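Long-range contacts in methanol--corrinoid protein co-methyltransferase (Methanosarcina barkeri, PDB 2I2X), which catalyses transfer of the methyl group of methanol to the cobalt(I) of a corrinoid carried by its partner protein, the first step of methanogenesis from methanol: residues C293-V298 against S311-E316; G288-C293 against Q327-T332; I43-R48 against I81-E86. All coordinates share one frame; numbering follows the deposited sequence.

Contact 1: C293-V298 against S311-E316. With K (potassium ion), chain S.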
loop_
_atom_site.group_PDB
_atom_site.type_symbol
_atom_site.label_atom_id
_atom_site.label_comp_id
_atom_site.label_asym_id
_atom_site.label_seq_id
_atom_site.Cartn_x
_atom_site.Cartn_y
_atom_site.Cartn_z
ATOM N N CYS A 293 5.651 1.300 0.270
ATOM C CA CYS A 293 5.666 -0.051 0.856
ATOM C C CYS A 293 7.088 -0.553 1.136
ATOM O O CYS A 293 7.327 -1.349 2.067
ATOM C CB CYS A 293 4.961 -1.043 -0.072
ATOM S SG CYS A 293 5.289 -0.763 -1.850
ATOM N N ALA A 294 8.035 -0.090 0.330
ATOM C CA ALA A 294 9.437 -0.416 0.562
ATOM C C ALA A 294 10.171 0.630 1.406
ATOM O O ALA A 294 10.972 0.252 2.259
ATOM C CB ALA A 294 10.161 -0.658 -0.751
ATOM N N HIS A 295 9.941 1.926 1.173
ATOM C CA HIS A 295 10.705 2.955 1.897
ATOM C C HIS A 295 10.186 4.328 1.619
ATOM O O HIS A 295 9.565 4.565 0.609
ATOM C CB HIS A 295 12.231 2.946 1.528
ATOM C CG HIS A 295 12.502 3.070 0.053
ATOM N ND1 HIS A 295 12.513 4.285 -0.608
ATOM C CD2 HIS A 295 12.723 2.125 -0.895
ATOM C CE1 HIS A 295 12.739 4.083 -1.894
ATOM N NE2 HIS A 295 12.873 2.783 -2.095
ATOM N N SER A 296 10.510 5.238 2.526
ATOM C CA SER A 296 10.207 6.656 2.428
ATOM C C SER A 296 11.228 7.328 1.498
ATOM O O SER A 296 12.399 6.916 1.426
ATOM C CB SER A 296 10.329 7.255 3.830
ATOM O OG SER A 296 9.722 8.510 3.904
ATOM N N ASP A 297 10.785 8.354 0.773
ATOM C CA ASP A 297 11.702 9.227 0.042
ATOM C C ASP A 297 11.185 10.635 -0.056
ATOM O O ASP A 297 10.048 10.947 0.324
ATOM C CB ASP A 297 12.163 8.662 -1.319
ATOM C CG ASP A 297 11.130 8.792 -2.431
ATOM O OD1 ASP A 297 10.631 9.900 -2.679
ATOM O OD2 ASP A 297 10.891 7.781 -3.132
ATOM N N VAL A 298 12.035 11.499 -0.558
ATOM C CA VAL A 298 11.824 12.909 -0.393
ATOM C C VAL A 298 11.625 13.526 -1.762
ATOM O O VAL A 298 11.689 14.763 -1.913
ATOM C CB VAL A 298 12.974 13.483 0.438
ATOM C CG1 VAL A 298 14.211 13.844 -0.422
ATOM C CG2 VAL A 298 12.514 14.579 1.318
ATOM N N SER A 311 7.570 1.907 -10.662
ATOM C CA SER A 311 7.651 0.782 -9.760
ATOM C C SER A 311 7.316 1.076 -8.266
ATOM O O SER A 311 7.430 2.212 -7.814
ATOM C CB SER A 311 9.057 0.204 -9.889
ATOM O OG SER A 311 9.394 -0.617 -8.779
ATOM N N ASN A 312 6.933 0.027 -7.527
ATOM C CA ASN A 312 6.675 0.094 -6.073
ATOM C C ASN A 312 7.849 -0.427 -5.265
ATOM O O ASN A 312 7.742 -0.589 -4.037
ATOM C CB ASN A 312 5.458 -0.773 -5.701
ATOM C CG ASN A 312 5.743 -2.248 -5.897
ATOM O OD1 ASN A 312 6.154 -2.644 -6.976
ATOM N ND2 ASN A 312 5.575 -3.062 -4.843
ATOM N N GLU A 313 8.945 -0.745 -5.974
ATOM C CA GLU A 313 10.245 -1.132 -5.397
ATOM C C GLU A 313 10.198 -2.534 -4.825
ATOM O O GLU A 313 10.883 -3.431 -5.300
ATOM C CB GLU A 313 10.733 -0.112 -4.361
ATOM C CG GLU A 313 11.986 -0.510 -3.585
ATOM C CD GLU A 313 13.207 -0.815 -4.468
ATOM O OE1 GLU A 313 14.175 -1.397 -3.921
ATOM O OE2 GLU A 313 13.216 -0.479 -5.686
ATOM N N SER A 314 9.364 -2.726 -3.811
ATOM C CA SER A 314 9.190 -4.027 -3.207
ATOM C C SER A 314 8.127 -4.006 -2.109
ATOM O O SER A 314 7.936 -2.997 -1.421
ATOM C CB SER A 314 10.497 -4.503 -2.601
ATOM O OG SER A 314 10.392 -5.900 -2.401
ATOM N N VAL A 315 7.460 -5.137 -1.939
ATOM C CA VAL A 315 6.531 -5.337 -0.852
ATOM C C VAL A 315 6.454 -6.843 -0.615
ATOM O O VAL A 315 6.565 -7.637 -1.569
ATOM C CB VAL A 315 5.132 -4.784 -1.225
ATOM C CG1 VAL A 315 4.508 -5.585 -2.423
ATOM C CG2 VAL A 315 4.183 -4.721 0.009
ATOM N N GLU A 316 6.265 -7.242 0.643
ATOM C CA GLU A 316 6.025 -8.651 0.950
ATOM C C GLU A 316 4.695 -9.113 0.382
ATOM O O GLU A 316 3.711 -8.402 0.460
ATOM C CB GLU A 316 6.034 -8.921 2.452
ATOM C CG GLU A 316 5.869 -10.408 2.739
ATOM C CD GLU A 316 5.788 -10.702 4.187
ATOM O OE1 GLU A 316 6.768 -11.294 4.701
ATOM O OE2 GLU A 316 4.755 -10.314 4.814
HETATM K K K S . 15.934 -3.773 -5.029
#
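Two loops that follow strands 285-287 and 309-311 of the TIM barrel meet beside the corrinoid pocket, which A294 and S314 help to line, and the potassium site. A classic gamma turn shapes 312-314: E313 has phi 74° and psi -63°, and S314 N donates a hydrogen bond to N312 O at 2.7 Å. S311 OG, in an ST turn, takes the N-H of E313 at 2.8 Å. E313 leaves this turn with CG anti to its backbone N, so that CG rests against the methyl of A294 (CB to CG 3.4 Å) and at the edge of the H295 ring, 3.7 Å from NE2. NE2 is hydrogen-bonded to E287. Beyond CG the chain bends at chi2 (57°) and carries OE1 to a long 3.2 Å from the potassium ion, which E86 and E164 also bind. An alanine at E313 would remove this ligand and the CG packing, and would probably weaken the metal site and loosen the fit of A294 and H295. C293 CB packs on V315 CG2 at 3.8 Å, while its SG lies 3.3 Å from N312 O. Such loops at the C-terminal ends of barrel strands are where TIM barrels build their active sites.

Contact 2: G288-C293 against Q327-T332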
loop_
_atom_site.group_PDB
_atom_site.type_symbol
_atom_site.label_atom_id
_atom_site.label_comp_id
_atom_site.label_asym_id
_atom_site.label_seq_id
_atom_site.Cartn_x
_atom_site.Cartn_y
_atom_site.Cartn_z
ATOM N N GLY A 288 8.871 6.163 -6.542
ATOM C CA GLY A 288 8.742 7.271 -5.625
ATOM C C GLY A 288 7.535 7.111 -4.732
ATOM O O GLY A 288 7.437 6.166 -3.958
ATOM N N LYS A 289 6.588 8.019 -4.880
ATOM C CA LYS A 289 5.418 8.045 -4.007
ATOM C C LYS A 289 4.680 6.701 -3.883
ATOM O O LYS A 289 4.047 6.455 -2.848
ATOM C CB LYS A 289 4.454 9.145 -4.447
ATOM C CG LYS A 289 3.624 8.819 -5.657
ATOM C CD LYS A 289 2.485 9.778 -5.743
ATOM C CE LYS A 289 1.929 9.899 -7.146
ATOM N NZ LYS A 289 1.008 11.097 -7.217
ATOM N N THR A 290 4.731 5.876 -4.938
ATOM C CA THR A 290 4.050 4.597 -4.972
ATOM C C THR A 290 5.014 3.419 -4.725
ATOM O O THR A 290 4.732 2.259 -5.083
ATOM C CB THR A 290 3.225 4.418 -6.251
ATOM O OG1 THR A 290 2.431 5.587 -6.456
ATOM C CG2 THR A 290 2.253 3.204 -6.130
ATOM N N SER A 291 6.139 3.715 -4.076
ATOM C CA SER A 291 7.036 2.646 -3.579
ATOM C C SER A 291 7.182 2.741 -2.058
ATOM O O SER A 291 8.107 2.160 -1.486
ATOM C CB SER A 291 8.417 2.671 -4.280
ATOM O OG SER A 291 9.088 3.904 -4.028
ATOM N N THR A 292 6.273 3.454 -1.407
ATOM C CA THR A 292 6.357 3.641 0.054
ATOM C C THR A 292 6.238 2.345 0.860
ATOM O O THR A 292 6.649 2.312 2.021
ATOM C CB THR A 292 5.301 4.656 0.578
ATOM O OG1 THR A 292 3.995 4.276 0.097
ATOM C CG2 THR A 292 5.643 6.081 0.121
ATOM N N CYS A 293 5.651 1.300 0.270
ATOM C CA CYS A 293 5.666 -0.051 0.856
ATOM C C CYS A 293 7.088 -0.553 1.136
ATOM O O CYS A 293 7.327 -1.349 2.067
ATOM C CB CYS A 293 4.961 -1.043 -0.072
ATOM S SG CYS A 293 5.289 -0.763 -1.850
ATOM N N GLN A 327 -1.583 -6.916 -5.716
ATOM C CA GLN A 327 -2.748 -6.329 -6.364
ATOM C C GLN A 327 -2.977 -4.895 -5.961
ATOM O O GLN A 327 -3.204 -4.062 -6.811
ATOM C CB GLN A 327 -3.990 -7.167 -6.105
ATOM C CG GLN A 327 -3.957 -8.507 -6.798
ATOM C CD GLN A 327 -5.063 -9.407 -6.301
ATOM O OE1 GLN A 327 -5.431 -9.342 -5.121
ATOM N NE2 GLN A 327 -5.584 -10.272 -7.189
ATOM N N CYS A 328 -2.917 -4.580 -4.681
ATOM C CA CYS A 328 -3.164 -3.202 -4.277
ATOM C C CYS A 328 -2.149 -2.268 -4.937
ATOM O O CYS A 328 -2.530 -1.272 -5.537
ATOM C CB CYS A 328 -3.066 -3.052 -2.763
ATOM S SG CYS A 328 -3.968 -4.288 -1.826
ATOM N N TRP A 329 -0.851 -2.609 -4.848
ATOM C CA TRP A 329 0.184 -1.725 -5.352
ATOM C C TRP A 329 0.233 -1.701 -6.869
ATOM O O TRP A 329 0.492 -0.636 -7.435
ATOM C CB TRP A 329 1.540 -2.006 -4.733
ATOM C CG TRP A 329 1.596 -1.652 -3.287
ATOM C CD1 TRP A 329 1.403 -2.505 -2.213
ATOM C CD2 TRP A 329 1.833 -0.358 -2.731
ATOM N NE1 TRP A 329 1.518 -1.807 -1.037
ATOM C CE2 TRP A 329 1.781 -0.492 -1.324
ATOM C CE3 TRP A 329 2.065 0.896 -3.281
ATOM C CZ2 TRP A 329 1.957 0.582 -0.463
ATOM C CZ3 TRP A 329 2.255 1.986 -2.421
ATOM C CH2 TRP A 329 2.194 1.817 -1.021
ATOM N N SER A 330 -0.073 -2.813 -7.536
ATOM C CA SER A 330 -0.116 -2.765 -9.003
ATOM C C SER A 330 -1.216 -1.851 -9.505
ATOM O O SER A 330 -1.024 -1.118 -10.481
ATOM C CB SER A 330 -0.183 -4.158 -9.674
ATOM O OG SER A 330 -1.235 -4.962 -9.151
ATOM N N GLU A 331 -2.367 -1.880 -8.837
ATOM C CA GLU A 331 -3.483 -1.003 -9.213
ATOM C C GLU A 331 -3.110 0.496 -9.093
ATOM O O GLU A 331 -3.363 1.267 -10.025
ATOM C CB GLU A 331 -4.785 -1.367 -8.456
ATOM C CG GLU A 331 -5.974 -0.340 -8.641
ATOM C CD GLU A 331 -7.363 -0.887 -8.315
ATOM O OE1 GLU A 331 -7.560 -2.124 -8.366
ATOM O OE2 GLU A 331 -8.277 -0.078 -8.009
ATOM N N THR A 332 -2.488 0.898 -7.982
ATOM C CA THR A 332 -2.000 2.276 -7.826
ATOM C C THR A 332 -0.951 2.642 -8.921
ATOM O O THR A 332 -1.050 3.690 -9.580
ATOM C CB THR A 332 -1.441 2.497 -6.405
ATOM O OG1 THR A 332 -2.338 1.942 -5.421
ATOM C CG2 THR A 332 -1.264 3.940 -6.132
#
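The W329 indole carries C293 SG over one face, the sulfur 3.5 Å above the plane and 14° off the normal of the six-membered ring. C293 CB lies by the CE2-CZ2 bond, 3.4 Å from CZ2, on the NE1 side of the six-membered ring. At the ring edge, in plane, lies the methyl of T290, with CG2 3.7 Å from CE3; T290 O also approaches CE3, obliquely. T292 OG1 comes to the edge near the plane, 3.2 Å from CH2, its chain at about a right angle to that of W329. This hydroxyl finds its hydrogen bond across the subunit boundary, on C328 O of the second subunit. One turn further along the helix T332 meets the loop as well: its CG2, anti to the backbone N, touches T290 CG2 at 3.6 Å. The hydroxyls of this methyl pair look elsewhere, T290 OG1 to D336 and T332 OG1 to K289 O of the second subunit. The loop is held by a type I turn over 288-291, in which G288 O accepts both the backbone N and OG of S291, the latter on a lone pair in the carbonyl plane. No hydrogen bond crosses between 288-293 and 327-332. The arrangement is a cysteine sulfur-aromatic contact that seats the loop after strand 285-287 on helix 325-345, within the interface of the two MtaB subunits.

Contact 3: I43-R48 against I81-E86. With K (potassium ion), chain S.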
loop_
_atom_site.group_PDB
_atom_site.type_symbol
_atom_site.label_atom_id
_atom_site.label_comp_id
_atom_site.label_asym_id
_atom_site.label_seq_id
_atom_site.Cartn_x
_atom_site.Cartn_y
_atom_site.Cartn_z
ATOM N N ILE A 43 5.611 -4.006 -11.310
ATOM C CA ILE A 43 5.329 -4.434 -9.944
ATOM C C ILE A 43 6.446 -5.340 -9.390
ATOM O O ILE A 43 6.942 -6.240 -10.083
ATOM C CB ILE A 43 3.913 -5.095 -9.822
ATOM C CG1 ILE A 43 3.575 -5.449 -8.368
ATOM C CG2 ILE A 43 3.805 -6.312 -10.765
ATOM C CD1 ILE A 43 3.211 -4.256 -7.450
ATOM N N ASN A 44 6.818 -5.068 -8.137
ATOM C CA ASN A 44 7.845 -5.808 -7.410
ATOM C C ASN A 44 7.231 -6.463 -6.191
ATOM O O ASN A 44 6.106 -6.117 -5.818
ATOM C CB ASN A 44 8.984 -4.888 -7.015
ATOM C CG ASN A 44 10.023 -4.781 -8.107
ATOM O OD1 ASN A 44 10.908 -5.632 -8.215
ATOM N ND2 ASN A 44 9.898 -3.764 -8.953
ATOM N N TYR A 45 7.951 -7.418 -5.601
ATOM C CA TYR A 45 7.394 -8.329 -4.585
ATOM C C TYR A 45 8.504 -9.194 -3.999
ATOM O O TYR A 45 9.493 -9.441 -4.666
ATOM C CB TYR A 45 6.331 -9.256 -5.198
ATOM C CG TYR A 45 6.676 -9.702 -6.614
ATOM C CD1 TYR A 45 7.485 -10.798 -6.847
ATOM C CD2 TYR A 45 6.184 -9.009 -7.712
ATOM C CE1 TYR A 45 7.795 -11.181 -8.155
ATOM C CE2 TYR A 45 6.485 -9.380 -8.991
ATOM C CZ TYR A 45 7.285 -10.462 -9.215
ATOM O OH TYR A 45 7.567 -10.810 -10.510
ATOM N N ALA A 46 8.328 -9.626 -2.750
ATOM C CA ALA A 46 9.210 -10.579 -2.070
ATOM C C ALA A 46 8.293 -11.671 -1.485
ATOM O O ALA A 46 7.285 -11.358 -0.836
ATOM C CB ALA A 46 10.000 -9.897 -0.949
ATOM N N PRO A 47 8.628 -12.948 -1.720
ATOM C CA PRO A 47 7.876 -14.016 -1.095
ATOM C C PRO A 47 8.013 -13.981 0.426
ATOM O O PRO A 47 8.880 -13.293 0.961
ATOM C CB PRO A 47 8.488 -15.286 -1.688
ATOM C CG PRO A 47 9.813 -14.904 -2.220
ATOM C CD PRO A 47 9.727 -13.444 -2.583
ATOM N N ARG A 48 7.121 -14.674 1.129
ATOM C CA ARG A 48 7.216 -14.751 2.577
ATOM C C ARG A 48 8.378 -15.689 2.950
ATOM O O ARG A 48 8.748 -16.518 2.133
ATOM C CB ARG A 48 5.888 -15.236 3.156
ATOM C CG ARG A 48 4.770 -14.222 3.091
ATOM C CD ARG A 48 3.431 -14.898 3.180
ATOM N NE ARG A 48 3.057 -15.624 1.963
ATOM C CZ ARG A 48 1.813 -16.051 1.700
ATOM N NH1 ARG A 48 0.823 -15.802 2.555
ATOM N NH2 ARG A 48 1.544 -16.699 0.568
ATOM N N ILE A 81 1.669 -4.209 -18.367
ATOM C CA ILE A 81 2.259 -4.395 -17.074
ATOM C C ILE A 81 3.592 -5.132 -17.180
ATOM O O ILE A 81 3.733 -6.022 -18.018
ATOM C CB ILE A 81 1.251 -5.109 -16.129
ATOM C CG1 ILE A 81 1.627 -4.897 -14.646
ATOM C CG2 ILE A 81 0.983 -6.529 -16.545
ATOM C CD1 ILE A 81 2.443 -5.940 -14.125
ATOM N N ILE A 82 4.555 -4.772 -16.334
ATOM C CA ILE A 82 5.811 -5.529 -16.253
ATOM C C ILE A 82 5.900 -6.128 -14.854
ATOM O O ILE A 82 5.628 -5.419 -13.871
ATOM C CB ILE A 82 7.026 -4.611 -16.449
ATOM C CG1 ILE A 82 7.080 -4.101 -17.890
ATOM C CG2 ILE A 82 8.302 -5.335 -16.065
ATOM C CD1 ILE A 82 7.984 -2.865 -18.099
ATOM N N LEU A 83 6.257 -7.410 -14.753
ATOM C CA LEU A 83 6.560 -8.012 -13.449
ATOM C C LEU A 83 8.080 -8.071 -13.246
ATOM O O LEU A 83 8.831 -8.515 -14.135
ATOM C CB LEU A 83 5.936 -9.412 -13.328
ATOM C CG LEU A 83 4.387 -9.534 -13.244
ATOM C CD1 LEU A 83 3.616 -9.489 -14.619
ATOM C CD2 LEU A 83 3.985 -10.786 -12.438
ATOM N N GLU A 84 8.548 -7.596 -12.099
ATOM C CA GLU A 84 9.940 -7.735 -11.790
ATOM C C GLU A 84 10.159 -8.684 -10.609
ATOM O O GLU A 84 9.712 -8.405 -9.482
ATOM C CB GLU A 84 10.630 -6.386 -11.534
ATOM C CG GLU A 84 12.111 -6.599 -11.092
ATOM C CD GLU A 84 12.855 -5.360 -10.675
ATOM O OE1 GLU A 84 12.250 -4.266 -10.579
ATOM O OE2 GLU A 84 14.073 -5.485 -10.425
ATOM N N THR A 85 10.886 -9.770 -10.867
ATOM C CA THR A 85 11.301 -10.706 -9.826
ATOM C C THR A 85 12.748 -10.459 -9.414
ATOM O O THR A 85 13.675 -10.749 -10.177
ATOM C CB THR A 85 11.157 -12.180 -10.300
ATOM O OG1 THR A 85 9.835 -12.383 -10.827
ATOM C CG2 THR A 85 11.381 -13.151 -9.169
ATOM N N GLU A 86 12.942 -9.915 -8.216
ATOM C CA GLU A 86 14.276 -9.784 -7.650
ATOM C C GLU A 86 14.640 -11.052 -6.955
ATOM O O GLU A 86 14.132 -11.308 -5.890
ATOM C CB GLU A 86 14.338 -8.651 -6.639
ATOM C CG GLU A 86 14.097 -7.308 -7.285
ATOM C CD GLU A 86 14.227 -6.153 -6.338
ATOM O OE1 GLU A 86 13.492 -6.095 -5.325
ATOM O OE2 GLU A 86 15.067 -5.267 -6.612
HETATM K K K S . 15.934 -3.773 -5.029
HETATM O O HOH W 1 10.674 -8.064 -7.030
HETATM O O HOH W 2 11.510 -7.342 -4.141
#
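I43 CG2 sits at the apolar centre, 3.6 Å from I81 CD1 and close to L83 CG, on the face of the sheet that carries I43 and L83. These two residues pair in parallel where strand 40-43 runs beside strand 80-86. The backbone bonds follow: I43 N gives to I82 O, and E84 N gives to I43 O at 173°, both meeting the carbonyl oxygen nearly along its C=O axis. Past I43 the chain leaves the sheet pairing and side chains take over. Y45, its CG between the backbone N and the carbonyl carbon (chi1 37°), brings its ring alongside strand 80-86, with E84 O 3.2 Å above one face, toward the rim. L83 CB and T85 OG1 are at the ring's edge; Y45 OH and T85 OG1 share a 2.8 Å hydrogen bond, and Q105 also bonds to T85 OG1. N44 ND2 donates to E84 OE1 at 2.9 Å, striking the carboxylate from above its plane although the acceptor lies in the amide plane. E84 OE2 is held by T125 and K267. Water 1 joins N44 OD1, Y45 N, E84 O and E86 N, while water 2 links Y45 O to E86 OE1. At the C-terminal end of 81-86, E86 OE2 binds potassium at 2.3 Å, with OE1 a distant 3.4 Å, and K267 hydrogen-bonds to OE2. E84 and E86 thus share K267, with zinc about 5 Å from the E86 side chain; these positive charges would be expected to favour ionised carboxylates, though the close D268 carboxylate would probably oppose this at E84 OE1.

Overall arrangement
Contacts 1 and 2 have centres 7 Å apart and share C293, which turns its sulfur both to N312 and to W329; contact 1 is nested inside the chain loop that contact 2 closes. Contact 3, about 12 Å between centres from either, adjoins contact 1 through N44 N to N312 OD1 (2.8 Å) and A46 N to V315 O (2.9 Å), both probable hydrogen bonds, and contact 2 where I43 CD1 packs on W329 CB. Contacts 1 and 3 each supply a potassium ligand, E313 and E86. The third, E164, also binds zinc with C220 and C269, so both contacts border the active site. Contact 2 lies away from these sites; it and contact 1 touch the second subunit.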